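Local atomic coordinates of dTDP-4-dehydrorhamnose reductase (Sulfolobus tokodaii, PDB entry 2GGS), a protein that binds NADPH and probably uses it to reduce dTDP-4-dehydrorhamnose in the making of dTDP-L-rhamnose. Residues T68-C73 and W240-P245; T107-D112 and N128-S133. All coordinates share one frame; numbering follows the deposited sequence.

Contact 1 (T68-C73 and W240-P245); sequences TDVDKC and WIAKRP. With NDP (NADPH dihydro-nicotinamide-adenine-dinucleotide phosphate), chain C.
Asp71 and Arg244 form the tight part of this contact, a salt bridge in which the guanidinium comes end-on and gives one nitrogen to each carboxylate oxygen. Arg244 NH2 reaches Asp71 OD2 at 3.0 Å in a nearly straight bond (176°), though from above the carboxylate plane; carboxylate and guanidinium planes are 47° apart. Asp71 OD1 takes three donors: Arg244 NH1 at 2.9 Å, Ile241 N at 2.8 Å and Ala242 N at 3.0 Å. Arg244 NH1 also donates to Ala242 O, a further bond in the guanidinium plane that, with the two to Asp71, helps hold the group's orientation. Its two faces are covered, one by the indole of Trp240, with Arg244 CZ 3.5 Å above the ring and over its centre, the other by Val70 CG1. The carboxylate thus ties the first turn of helix 70-75, N-capped by Asp69, to the loop after strand 231-234 in this Rossmann-type reductase. An alanine at Asp71 would probably leave the Arg244 charge and two backbone N-H groups without their mate. The outer side is looser: exposed Ile241 touches Asp71 CB through CD1 at 3.8 Å. At the other end Thr68 OG1 donates to cofactor O1A at 2.9 Å.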
ATOM      1  N   THR A  68       0.144  -1.280  -8.863  1.00 16.99           N
ATOM      2  CA  THR A  68      -0.826  -0.433  -8.169  1.00 17.36           C
ATOM      3  C   THR A  68      -1.614   0.549  -9.049  1.00 18.44           C
ATOM      4  O   THR A  68      -2.423   1.327  -8.538  1.00 19.38           O
ATOM      5  CB  THR A  68      -0.122   0.356  -7.028  1.00 17.15           C
ATOM      6  OG1 THR A  68       0.812   1.260  -7.614  1.00 19.11           O
ATOM      7  CG2 THR A  68       0.626  -0.592  -6.076  1.00 18.79           C
ATOM      8  N   ASP A  69      -1.361   0.535 -10.359  1.00 19.15           N
ATOM      9  CA  ASP A  69      -2.174   1.316 -11.296  1.00 20.08           C
ATOM     10  C   ASP A  69      -3.493   0.587 -11.494  1.00 20.52           C
ATOM     11  O   ASP A  69      -3.575  -0.465 -12.167  1.00 20.48           O
ATOM     12  CB  ASP A  69      -1.444   1.507 -12.628  1.00 21.43           C
ATOM     13  CG  ASP A  69      -2.216   2.402 -13.605  1.00 24.70           C
ATOM     14  OD1 ASP A  69      -3.471   2.328 -13.707  1.00 25.17           O
ATOM     15  OD2 ASP A  69      -1.531   3.188 -14.299  1.00 31.81           O
ATOM     16  N   VAL A  70      -4.533   1.119 -10.870  1.00 20.18           N
ATOM     17  CA  VAL A  70      -5.830   0.472 -10.839  1.00 20.46           C
ATOM     18  C   VAL A  70      -6.429   0.219 -12.229  1.00 20.29           C
ATOM     19  O   VAL A  70      -6.975  -0.859 -12.498  1.00 19.74           O
ATOM     20  CB  VAL A  70      -6.804   1.240  -9.912  1.00 21.05           C
ATOM     21  CG1 VAL A  70      -8.194   0.649  -9.974  1.00 21.08           C
ATOM     22  CG2 VAL A  70      -6.234   1.270  -8.499  1.00 20.25           C
ATOM     23  N   ASP A  71      -6.302   1.199 -13.130  1.00 21.09           N
ATOM     24  CA  ASP A  71      -6.921   1.049 -14.449  1.00 22.06           C
ATOM     25  C   ASP A  71      -6.157   0.071 -15.310  1.00 21.70           C
ATOM     26  O   ASP A  71      -6.763  -0.719 -16.027  1.00 22.04           O
ATOM     27  CB  ASP A  71      -7.058   2.401 -15.127  1.00 22.15           C
ATOM     28  CG  ASP A  71      -7.969   3.309 -14.354  1.00 24.45           C
ATOM     29  OD1 ASP A  71      -9.162   2.956 -14.205  1.00 25.32           O
ATOM     30  OD2 ASP A  71      -7.457   4.322 -13.830  1.00 30.58           O
ATOM     31  N   LYS A  72      -4.838   0.089 -15.173  1.00 21.92           N
ATOM     32  CA  LYS A  72      -3.993  -0.889 -15.846  1.00 22.09           C
ATOM     33  C   LYS A  72      -4.329  -2.304 -15.383  1.00 21.49           C
ATOM     34  O   LYS A  72      -4.452  -3.206 -16.209  1.00 21.64           O
ATOM     35  CB  LYS A  72      -2.530  -0.585 -15.617  1.00 23.54           C
ATOM     36  CG  LYS A  72      -2.043   0.506 -16.564  1.00 27.98           C
ATOM     37  CD  LYS A  72      -0.524   0.651 -16.571  1.00 32.82           C
ATOM     38  CE  LYS A  72      -0.111   1.809 -17.487  1.00 36.21           C
ATOM     39  NZ  LYS A  72      -1.058   2.966 -17.405  1.00 38.60           N
ATOM     40  N   CYS A  73      -4.540  -2.489 -14.069  1.00 19.89           N
ATOM     41  CA  CYS A  73      -4.925  -3.821 -13.557  1.00 19.50           C
ATOM     42  C   CYS A  73      -6.235  -4.326 -14.193  1.00 20.17           C
ATOM     43  O   CYS A  73      -6.423  -5.537 -14.333  1.00 20.80           O
ATOM     44  CB  CYS A  73      -5.061  -3.833 -12.016  1.00 18.06           C
ATOM     45  SG  CYS A  73      -3.562  -3.705 -11.102  1.00 17.57           S
ATOM     46  N   TRP A 240     -11.454   6.989 -16.163  1.00 33.04           N
ATOM     47  CA  TRP A 240     -11.334   5.772 -15.347  1.00 32.25           C
ATOM     48  C   TRP A 240     -11.902   4.553 -16.072  1.00 32.25           C
ATOM     49  O   TRP A 240     -13.005   4.611 -16.640  1.00 32.85           O
ATOM     50  CB  TRP A 240     -12.020   5.953 -13.980  1.00 30.78           C
ATOM     51  CG  TRP A 240     -11.138   6.628 -12.948  1.00 29.88           C
ATOM     52  CD1 TRP A 240      -9.897   7.136 -13.156  1.00 28.34           C
ATOM     53  CD2 TRP A 240     -11.455   6.896 -11.571  1.00 28.31           C
ATOM     54  NE1 TRP A 240      -9.400   7.687 -11.996  1.00 30.71           N
ATOM     55  CE2 TRP A 240     -10.340   7.549 -11.008  1.00 29.14           C
ATOM     56  CE3 TRP A 240     -12.572   6.640 -10.759  1.00 30.98           C
ATOM     57  CZ2 TRP A 240     -10.292   7.942  -9.655  1.00 29.51           C
ATOM     58  CZ3 TRP A 240     -12.526   7.037  -9.403  1.00 28.12           C
ATOM     59  CH2 TRP A 240     -11.395   7.679  -8.875  1.00 28.49           C
ATOM     60  N   ILE A 241     -11.126   3.470 -16.096  1.00 31.41           N
ATOM     61  CA  ILE A 241     -11.605   2.186 -16.613  1.00 31.50           C
ATOM     62  C   ILE A 241     -12.262   1.381 -15.479  1.00 30.63           C
ATOM     63  O   ILE A 241     -13.384   0.902 -15.618  1.00 31.17           O
ATOM     64  CB  ILE A 241     -10.479   1.365 -17.324  1.00 32.24           C
ATOM     65  CG1 ILE A 241     -10.008   2.064 -18.607  1.00 34.04           C
ATOM     66  CG2 ILE A 241     -10.962  -0.037 -17.677  1.00 33.79           C
ATOM     67  CD1 ILE A 241      -8.637   2.683 -18.517  1.00 35.15           C
ATOM     68  N   ALA A 242     -11.569   1.249 -14.356  1.00 28.64           N
ATOM     69  CA  ALA A 242     -12.094   0.452 -13.238  1.00 27.78           C
ATOM     70  C   ALA A 242     -13.086   1.221 -12.363  1.00 26.40           C
ATOM     71  O   ALA A 242     -13.013   2.440 -12.278  1.00 26.92           O
ATOM     72  CB  ALA A 242     -10.931  -0.074 -12.395  1.00 27.43           C
ATOM     73  N   LYS A 243     -14.008   0.506 -11.723  1.00 25.08           N
ATOM     74  CA  LYS A 243     -14.912   1.103 -10.739  1.00 24.57           C
ATOM     75  C   LYS A 243     -14.152   1.221  -9.428  1.00 23.98           C
ATOM     76  O   LYS A 243     -13.411   0.301  -9.081  1.00 23.00           O
ATOM     77  CB  LYS A 243     -16.138   0.237 -10.546  1.00 25.22           C
ATOM     78  CG  LYS A 243     -17.149   0.283 -11.703  1.00 30.67           C
ATOM     79  CD  LYS A 243     -17.886  -1.069 -11.919  1.00 36.96           C
ATOM     80  CE  LYS A 243     -17.172  -2.030 -12.921  1.00 39.85           C
ATOM     81  NZ  LYS A 243     -16.849  -1.394 -14.249  1.00 44.27           N
ATOM     82  N   ARG A 244     -14.277   2.357  -8.742  1.00 21.93           N
ATOM     83  CA  ARG A 244     -13.696   2.516  -7.384  1.00 21.38           C
ATOM     84  C   ARG A 244     -14.777   2.280  -6.342  1.00 21.29           C
ATOM     85  O   ARG A 244     -15.926   2.644  -6.574  1.00 22.21           O
ATOM     86  CB  ARG A 244     -13.105   3.923  -7.212  1.00 21.97           C
ATOM     87  CG  ARG A 244     -11.631   4.087  -7.613  1.00 20.57           C
ATOM     88  CD  ARG A 244     -11.355   3.690  -9.059  1.00 22.65           C
ATOM     89  NE  ARG A 244     -10.000   4.106  -9.434  1.00 19.85           N
ATOM     90  CZ  ARG A 244      -9.546   4.071 -10.694  1.00 21.49           C
ATOM     91  NH1 ARG A 244     -10.339   3.625 -11.670  1.00 21.36           N
ATOM     92  NH2 ARG A 244      -8.312   4.463 -10.975  1.00 24.39           N
ATOM     93  N   PRO A 245     -14.415   1.686  -5.182  1.00 21.23           N
ATOM     94  CA  PRO A 245     -15.387   1.538  -4.080  1.00 20.47           C
ATOM     95  C   PRO A 245     -15.817   2.905  -3.560  1.00 20.77           C
ATOM     96  O   PRO A 245     -15.003   3.808  -3.448  1.00 19.93           O
ATOM     97  CB  PRO A 245     -14.611   0.739  -3.007  1.00 21.08           C
ATOM     98  CG  PRO A 245     -13.154   0.965  -3.338  1.00 19.93           C
ATOM     99  CD  PRO A 245     -13.093   1.111  -4.843  1.00 20.21           C
TER
HETATM  100  PA  NDP C 900       4.306   1.767  -5.647  1.00 16.18           P
HETATM  101  O1A NDP C 900       3.540   1.746  -6.903  1.00 18.45           O
HETATM  102  O2A NDP C 900       4.929   3.077  -5.342  1.00 14.52           O
HETATM  103  O5B NDP C 900       5.439   0.667  -5.628  1.00 16.20           O
HETATM  104  C5B NDP C 900       5.240  -0.587  -6.256  1.00 14.63           C
HETATM  105  C4B NDP C 900       6.500  -1.370  -5.993  1.00 16.80           C
HETATM  106  O4B NDP C 900       6.286  -2.697  -6.481  1.00 15.43           O
HETATM  107  C3B NDP C 900       7.733  -0.775  -6.654  1.00 15.07           C
HETATM  108  O3B NDP C 900       8.808  -0.874  -5.760  1.00 17.01           O
HETATM  109  C2B NDP C 900       7.934  -1.730  -7.837  1.00 16.25           C
HETATM  110  O2B NDP C 900       9.295  -1.774  -8.145  1.00 15.10           O
HETATM  111  C1B NDP C 900       7.458  -3.032  -7.207  1.00 16.41           C
HETATM  112  N9A NDP C 900       7.125  -4.027  -8.232  1.00 15.99           N
HETATM  113  C8A NDP C 900       6.071  -4.001  -9.094  1.00 15.65           C
HETATM  114  N7A NDP C 900       6.147  -5.101  -9.896  1.00 16.59           N
HETATM  115  C5A NDP C 900       7.239  -5.796  -9.535  1.00 15.10           C
HETATM  116  C6A NDP C 900       7.809  -6.981 -10.017  1.00 17.77           C
HETATM  117  N6A NDP C 900       7.292  -7.594 -11.118  1.00 16.86           N
HETATM  118  N1A NDP C 900       8.966  -7.400  -9.419  1.00 15.73           N
HETATM  119  C2A NDP C 900       9.579  -6.731  -8.366  1.00 17.19           C
HETATM  120  N3A NDP C 900       9.020  -5.560  -7.912  1.00 14.13           N
HETATM  121  C4A NDP C 900       7.884  -5.118  -8.498  1.00 15.89           C
HETATM  122  O3  NDP C 900       3.235   1.231  -4.552  1.00 14.66           O
HETATM  123  PN  NDP C 900       3.048   1.761  -3.031  1.00 14.39           P
HETATM  124  O1N NDP C 900       4.289   1.948  -2.314  1.00 13.68           O
HETATM  125  O2N NDP C 900       2.080   2.869  -3.198  1.00 13.49           O
HETATM  126  O5D NDP C 900       2.216   0.530  -2.438  1.00 14.43           O
HETATM  127  C5D NDP C 900       2.816  -0.359  -1.501  1.00 14.92           C
HETATM  128  C4D NDP C 900       1.874  -1.496  -1.127  1.00 15.81           C
HETATM  129  O4D NDP C 900       0.715  -0.937  -0.553  1.00 16.04           O
HETATM  130  C3D NDP C 900       1.403  -2.345  -2.305  1.00 16.27           C
HETATM  131  O3D NDP C 900       1.242  -3.628  -1.763  1.00 16.77           O
HETATM  132  C2D NDP C 900       0.057  -1.761  -2.660  1.00 15.08           C
HETATM  133  O2D NDP C 900      -0.744  -2.725  -3.322  1.00 16.63           O
HETATM  134  C1D NDP C 900      -0.447  -1.407  -1.240  1.00 16.94           C
HETATM  135  N1N NDP C 900      -1.474  -0.360  -1.299  1.00 21.41           N
HETATM  136  C2N NDP C 900      -1.204   0.758  -2.042  1.00 30.72           C
HETATM  137  C3N NDP C 900      -2.027   1.874  -2.000  1.00 33.95           C
HETATM  138  C7N NDP C 900      -1.674   3.065  -2.832  1.00 33.79           C
HETATM  139  O7N NDP C 900      -2.622   4.097  -2.974  1.00 38.93           O
HETATM  140  N7N NDP C 900      -0.488   3.126  -3.433  1.00 39.81           N
HETATM  141  C4N NDP C 900      -3.272   1.883  -1.133  1.00 33.29           C
HETATM  142  C5N NDP C 900      -3.508   0.597  -0.378  1.00 25.34           C
HETATM  143  C6N NDP C 900      -2.589  -0.453  -0.490  1.00 27.87           C
HETATM  144  P2B NDP C 900       9.928  -0.970  -9.452  1.00 16.67           P
HETATM  145  O1X NDP C 900      11.363  -0.931  -9.112  1.00 15.90           O
HETATM  146  O2X NDP C 900       9.286   0.373  -9.554  1.00 16.79           O
HETATM  147  O3X NDP C 900       9.633  -1.761 -10.752  1.00 20.95           O

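Contact 2 (T107-D112 and N128-S133); sequences TDYVFD and NYYGLS. With NDP (NADPH dihydro-nicotinamide-adenine-dinucleotide phosphate), chain C.
Tyr109 O lies against Gly131 CA in a CA-H...O contact of 3.4 Å, where the 3-10 turn 108-110 meets the first turn of helix 129-141 and Val110 and Gly131 bring their CA atoms to 4.5 Å. Gly131 has no side chain to stand between its backbone and that carbonyl, and the two backbones come this close. Asn128 caps the helix, its OD1 accepting from Gly131 N at 2.8 Å, nearly along the C=O axis. The other end of the amide, ND2, approaches Tyr109 CD2 at 3.6 Å with the ring and amide planes 53° apart. Tyr109 and Tyr130 cross at about a right angle: Tyr109 CD2 meets Tyr130 CD2 at 3.9 Å, near the plane of the Tyr130 ring. CG of Tyr130 stands anti to its backbone N (chi1 167°). The ring reaches Thr107 at the end of strand 101-107 and meets it tip to tip, Tyr130 CE2 lying 3.5 Å from Thr107 OG1. That hydroxyl accepts from Tyr109 N, closing an ST turn, and shares a water with Tyr130 OH. Tyr130, Thr107 and nearby Lys134 resemble the Tyr-Lys-Ser/Thr set of short-chain dehydrogenases, with Lys134 four residues beyond the tyrosine on the same helix. Tyr130 OH is hydrogen-bonded to cofactor O2D at 2.8 Å, while Thr107 OG1 is 3.5 Å from C5N; both hydroxyls therefore border the nicotinamide riboside, consistent with a part in the reduction.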
ATOM      1  N   THR A 107      -4.748  -3.931   0.721  1.00 13.04           N
ATOM      2  CA  THR A 107      -5.467  -2.718   0.280  1.00 14.27           C
ATOM      3  C   THR A 107      -6.930  -2.673   0.723  1.00 13.92           C
ATOM      4  O   THR A 107      -7.619  -3.692   0.781  1.00 13.63           O
ATOM      5  CB  THR A 107      -5.367  -2.545  -1.280  1.00 13.45           C
ATOM      6  OG1 THR A 107      -6.093  -1.374  -1.700  1.00 15.06           O
ATOM      7  CG2 THR A 107      -5.916  -3.787  -2.011  1.00 15.29           C
ATOM      8  N   ASP A 108      -7.411  -1.447   0.949  1.00 13.17           N
ATOM      9  CA  ASP A 108      -8.811  -1.156   1.168  1.00 14.28           C
ATOM     10  C   ASP A 108      -9.706  -1.468  -0.040  1.00 14.37           C
ATOM     11  O   ASP A 108     -10.908  -1.656   0.112  1.00 15.89           O
ATOM     12  CB  ASP A 108      -8.965   0.318   1.626  1.00 13.71           C
ATOM     13  CG  ASP A 108      -8.496   1.334   0.594  1.00 16.37           C
ATOM     14  OD1 ASP A 108      -7.567   1.047  -0.208  1.00 15.80           O
ATOM     15  OD2 ASP A 108      -9.048   2.463   0.601  1.00 17.83           O
ATOM     16  N   TYR A 109      -9.109  -1.558  -1.256  1.00 14.48           N
ATOM     17  CA  TYR A 109      -9.886  -1.923  -2.451  1.00 14.66           C
ATOM     18  C   TYR A 109     -10.276  -3.413  -2.499  1.00 14.91           C
ATOM     19  O   TYR A 109     -10.929  -3.843  -3.431  1.00 15.34           O
ATOM     20  CB  TYR A 109      -9.160  -1.507  -3.761  1.00 15.70           C
ATOM     21  CG  TYR A 109      -9.232  -0.028  -4.060  1.00 17.50           C
ATOM     22  CD1 TYR A 109      -9.571   0.910  -3.040  1.00 16.35           C
ATOM     23  CD2 TYR A 109      -8.998   0.458  -5.349  1.00 18.57           C
ATOM     24  CE1 TYR A 109      -9.648   2.280  -3.316  1.00 18.64           C
ATOM     25  CE2 TYR A 109      -9.062   1.844  -5.628  1.00 19.52           C
ATOM     26  CZ  TYR A 109      -9.388   2.737  -4.603  1.00 18.99           C
ATOM     27  OH  TYR A 109      -9.455   4.105  -4.837  1.00 18.97           O
ATOM     28  N   VAL A 110      -9.879  -4.208  -1.504  1.00 14.55           N
ATOM     29  CA  VAL A 110     -10.509  -5.539  -1.402  1.00 15.79           C
ATOM     30  C   VAL A 110     -11.978  -5.465  -0.977  1.00 15.59           C
ATOM     31  O   VAL A 110     -12.666  -6.467  -1.093  1.00 15.53           O
ATOM     32  CB  VAL A 110      -9.775  -6.544  -0.464  1.00 15.27           C
ATOM     33  CG1 VAL A 110      -8.270  -6.712  -0.853  1.00 15.56           C
ATOM     34  CG2 VAL A 110      -9.959  -6.165   1.027  1.00 14.85           C
ATOM     35  N   PHE A 111     -12.440  -4.310  -0.470  1.00 16.10           N
ATOM     36  CA  PHE A 111     -13.864  -4.158  -0.039  1.00 16.90           C
ATOM     37  C   PHE A 111     -14.733  -3.500  -1.108  1.00 17.62           C
ATOM     38  O   PHE A 111     -14.216  -2.759  -1.956  1.00 18.51           O
ATOM     39  CB  PHE A 111     -13.927  -3.362   1.272  1.00 16.54           C
ATOM     40  CG  PHE A 111     -13.201  -4.033   2.408  1.00 17.81           C
ATOM     41  CD1 PHE A 111     -13.754  -5.155   3.034  1.00 17.12           C
ATOM     42  CD2 PHE A 111     -11.956  -3.552   2.847  1.00 17.24           C
ATOM     43  CE1 PHE A 111     -13.066  -5.809   4.077  1.00 18.79           C
ATOM     44  CE2 PHE A 111     -11.277  -4.158   3.916  1.00 18.47           C
ATOM     45  CZ  PHE A 111     -11.823  -5.299   4.527  1.00 17.87           C
ATOM     46  N   ASP A 112     -16.051  -3.754  -1.050  1.00 18.19           N
ATOM     47  CA  ASP A 112     -16.915  -3.289  -2.139  1.00 19.77           C
ATOM     48  C   ASP A 112     -17.273  -1.808  -2.008  1.00 20.78           C
ATOM     49  O   ASP A 112     -17.719  -1.187  -2.965  1.00 21.87           O
ATOM     50  CB  ASP A 112     -18.150  -4.188  -2.372  1.00 20.69           C
ATOM     51  CG  ASP A 112     -19.075  -4.263  -1.195  1.00 22.37           C
ATOM     52  OD1 ASP A 112     -19.085  -3.329  -0.382  1.00 21.87           O
ATOM     53  OD2 ASP A 112     -19.868  -5.247  -1.135  1.00 24.68           O
ATOM     54  N   ASN A 128     -13.056  -4.089  -8.399  1.00 17.71           N
ATOM     55  CA  ASN A 128     -12.131  -3.877  -9.497  1.00 17.07           C
ATOM     56  C   ASN A 128     -11.052  -4.946  -9.452  1.00 15.57           C
ATOM     57  O   ASN A 128     -10.871  -5.582  -8.389  1.00 15.15           O
ATOM     58  CB  ASN A 128     -11.544  -2.449  -9.489  1.00 16.22           C
ATOM     59  CG  ASN A 128     -10.899  -2.077  -8.159  1.00 20.19           C
ATOM     60  OD1 ASN A 128      -9.986  -2.747  -7.675  1.00 18.38           O
ATOM     61  ND2 ASN A 128     -11.380  -0.991  -7.566  1.00 20.81           N
ATOM     62  N   TYR A 129     -10.350  -5.153 -10.573  1.00 15.28           N
ATOM     63  CA  TYR A 129      -9.358  -6.231 -10.632  1.00 15.32           C
ATOM     64  C   TYR A 129      -8.096  -5.959  -9.777  1.00 15.22           C
ATOM     65  O   TYR A 129      -7.456  -6.900  -9.304  1.00 15.25           O
ATOM     66  CB  TYR A 129      -9.021  -6.667 -12.077  1.00 15.75           C
ATOM     67  CG  TYR A 129      -8.389  -8.032 -11.992  1.00 15.09           C
ATOM     68  CD1 TYR A 129      -9.172  -9.148 -11.669  1.00 14.13           C
ATOM     69  CD2 TYR A 129      -7.000  -8.192 -12.096  1.00 15.96           C
ATOM     70  CE1 TYR A 129      -8.585 -10.420 -11.494  1.00 13.37           C
ATOM     71  CE2 TYR A 129      -6.407  -9.473 -11.906  1.00 15.72           C
ATOM     72  CZ  TYR A 129      -7.220 -10.565 -11.623  1.00 16.38           C
ATOM     73  OH  TYR A 129      -6.653 -11.811 -11.393  1.00 16.26           O
ATOM     74  N   TYR A 130      -7.729  -4.701  -9.572  1.00 13.74           N
ATOM     75  CA  TYR A 130      -6.649  -4.416  -8.653  1.00 13.53           C
ATOM     76  C   TYR A 130      -7.023  -5.022  -7.290  1.00 14.31           C
ATOM     77  O   TYR A 130      -6.246  -5.790  -6.704  1.00 14.20           O
ATOM     78  CB  TYR A 130      -6.423  -2.897  -8.521  1.00 14.08           C
ATOM     79  CG  TYR A 130      -5.536  -2.536  -7.361  1.00 14.91           C
ATOM     80  CD1 TYR A 130      -4.181  -2.850  -7.351  1.00 14.00           C
ATOM     81  CD2 TYR A 130      -6.071  -1.888  -6.236  1.00 15.01           C
ATOM     82  CE1 TYR A 130      -3.363  -2.504  -6.270  1.00 15.28           C
ATOM     83  CE2 TYR A 130      -5.262  -1.561  -5.124  1.00 15.82           C
ATOM     84  CZ  TYR A 130      -3.920  -1.867  -5.149  1.00 17.39           C
ATOM     85  OH  TYR A 130      -3.103  -1.524  -4.097  1.00 18.21           O
ATOM     86  N   GLY A 131      -8.221  -4.687  -6.812  1.00 13.84           N
ATOM     87  CA  GLY A 131      -8.730  -5.239  -5.540  1.00 13.75           C
ATOM     88  C   GLY A 131      -8.791  -6.768  -5.483  1.00 14.06           C
ATOM     89  O   GLY A 131      -8.380  -7.399  -4.497  1.00 12.83           O
ATOM     90  N   LEU A 132      -9.283  -7.380  -6.556  1.00 14.13           N
ATOM     91  CA  LEU A 132      -9.375  -8.848  -6.617  1.00 13.95           C
ATOM     92  C   LEU A 132      -7.993  -9.491  -6.641  1.00 14.08           C
ATOM     93  O   LEU A 132      -7.735 -10.435  -5.889  1.00 13.14           O
ATOM     94  CB  LEU A 132     -10.209  -9.297  -7.837  1.00 14.83           C
ATOM     95  CG  LEU A 132     -10.353 -10.839  -7.862  1.00 15.29           C
ATOM     96  CD1 LEU A 132     -10.869 -11.443  -6.539  1.00 15.53           C
ATOM     97  CD2 LEU A 132     -11.251 -11.262  -9.032  1.00 17.86           C
ATOM     98  N   SER A 133      -7.107  -9.019  -7.528  1.00 13.00           N
ATOM     99  CA  SER A 133      -5.738  -9.566  -7.534  1.00 13.64           C
ATOM    100  C   SER A 133      -5.080  -9.445  -6.156  1.00 14.11           C
ATOM    101  O   SER A 133      -4.444 -10.394  -5.691  1.00 13.07           O
ATOM    102  CB  SER A 133      -4.848  -8.954  -8.641  1.00 14.34           C
ATOM    103  OG  SER A 133      -4.698  -7.561  -8.475  1.00 13.32           O
TER
HETATM  104  PA  NDP C 900       4.306   1.767  -5.647  1.00 16.18           P
HETATM  105  O1A NDP C 900       3.540   1.746  -6.903  1.00 18.45           O
HETATM  106  O2A NDP C 900       4.929   3.077  -5.342  1.00 14.52           O
HETATM  107  O5B NDP C 900       5.439   0.667  -5.628  1.00 16.20           O
HETATM  108  C5B NDP C 900       5.240  -0.587  -6.256  1.00 14.63           C
HETATM  109  C4B NDP C 900       6.500  -1.370  -5.993  1.00 16.80           C
HETATM  110  O4B NDP C 900       6.286  -2.697  -6.481  1.00 15.43           O
HETATM  111  C3B NDP C 900       7.733  -0.775  -6.654  1.00 15.07           C
HETATM  112  O3B NDP C 900       8.808  -0.874  -5.760  1.00 17.01           O
HETATM  113  C2B NDP C 900       7.934  -1.730  -7.837  1.00 16.25           C
HETATM  114  O2B NDP C 900       9.295  -1.774  -8.145  1.00 15.10           O
HETATM  115  C1B NDP C 900       7.458  -3.032  -7.207  1.00 16.41           C
HETATM  116  N9A NDP C 900       7.125  -4.027  -8.232  1.00 15.99           N
HETATM  117  C8A NDP C 900       6.071  -4.001  -9.094  1.00 15.65           C
HETATM  118  N7A NDP C 900       6.147  -5.101  -9.896  1.00 16.59           N
HETATM  119  C5A NDP C 900       7.239  -5.796  -9.535  1.00 15.10           C
HETATM  120  C6A NDP C 900       7.809  -6.981 -10.017  1.00 17.77           C
HETATM  121  N6A NDP C 900       7.292  -7.594 -11.118  1.00 16.86           N
HETATM  122  N1A NDP C 900       8.966  -7.400  -9.419  1.00 15.73           N
HETATM  123  C2A NDP C 900       9.579  -6.731  -8.366  1.00 17.19           C
HETATM  124  N3A NDP C 900       9.020  -5.560  -7.912  1.00 14.13           N
HETATM  125  C4A NDP C 900       7.884  -5.118  -8.498  1.00 15.89           C
HETATM  126  O3  NDP C 900       3.235   1.231  -4.552  1.00 14.66           O
HETATM  127  PN  NDP C 900       3.048   1.761  -3.031  1.00 14.39           P
HETATM  128  O1N NDP C 900       4.289   1.948  -2.314  1.00 13.68           O
HETATM  129  O2N NDP C 900       2.080   2.869  -3.198  1.00 13.49           O
HETATM  130  O5D NDP C 900       2.216   0.530  -2.438  1.00 14.43           O
HETATM  131  C5D NDP C 900       2.816  -0.359  -1.501  1.00 14.92           C
HETATM  132  C4D NDP C 900       1.874  -1.496  -1.127  1.00 15.81           C
HETATM  133  O4D NDP C 900       0.715  -0.937  -0.553  1.00 16.04           O
HETATM  134  C3D NDP C 900       1.403  -2.345  -2.305  1.00 16.27           C
HETATM  135  O3D NDP C 900       1.242  -3.628  -1.763  1.00 16.77           O
HETATM  136  C2D NDP C 900       0.057  -1.761  -2.660  1.00 15.08           C
HETATM  137  O2D NDP C 900      -0.744  -2.725  -3.322  1.00 16.63           O
HETATM  138  C1D NDP C 900      -0.447  -1.407  -1.240  1.00 16.94           C
HETATM  139  N1N NDP C 900      -1.474  -0.360  -1.299  1.00 21.41           N
HETATM  140  C2N NDP C 900      -1.204   0.758  -2.042  1.00 30.72           C
HETATM  141  C3N NDP C 900      -2.027   1.874  -2.000  1.00 33.95           C
HETATM  142  C7N NDP C 900      -1.674   3.065  -2.832  1.00 33.79           C
HETATM  143  O7N NDP C 900      -2.622   4.097  -2.974  1.00 38.93           O
HETATM  144  N7N NDP C 900      -0.488   3.126  -3.433  1.00 39.81           N
HETATM  145  C4N NDP C 900      -3.272   1.883  -1.133  1.00 33.29           C
HETATM  146  C5N NDP C 900      -3.508   0.597  -0.378  1.00 25.34           C
HETATM  147  C6N NDP C 900      -2.589  -0.453  -0.490  1.00 27.87           C
HETATM  148  P2B NDP C 900       9.928  -0.970  -9.452  1.00 16.67           P
HETATM  149  O1X NDP C 900      11.363  -0.931  -9.112  1.00 15.90           O
HETATM  150  O2X NDP C 900       9.286   0.373  -9.554  1.00 16.79           O
HETATM  151  O3X NDP C 900       9.633  -1.761 -10.752  1.00 20.95           O
HETATM  152  O   HOH W   1      -4.643   0.732  -2.820  1.00 38.59           O

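In the fold
Contact 1 lies at the surface and contact 2 is buried, their centres about 9 Å apart, and both touch the NADPH: contact 1 at a phosphate oxygen, contact 2 at the nicotinamide riboside. Along the chain, contact 2 sits inside the long loop that contact 1 closes. Their chemistry follows their place. The outer contact joins a helix start to a distant loop through a salt bridge and backbone N-H bonds to the same carboxylate, while the inner one joins a strand end to a nearby helix through rings, backbone packing and a shared water. They meet directly: Lys243 O probably accepts from Asn128 ND2, the Tyr109 ring packs on Arg244 and Pro245, and Tyr130 lies against Val70 and Cys73.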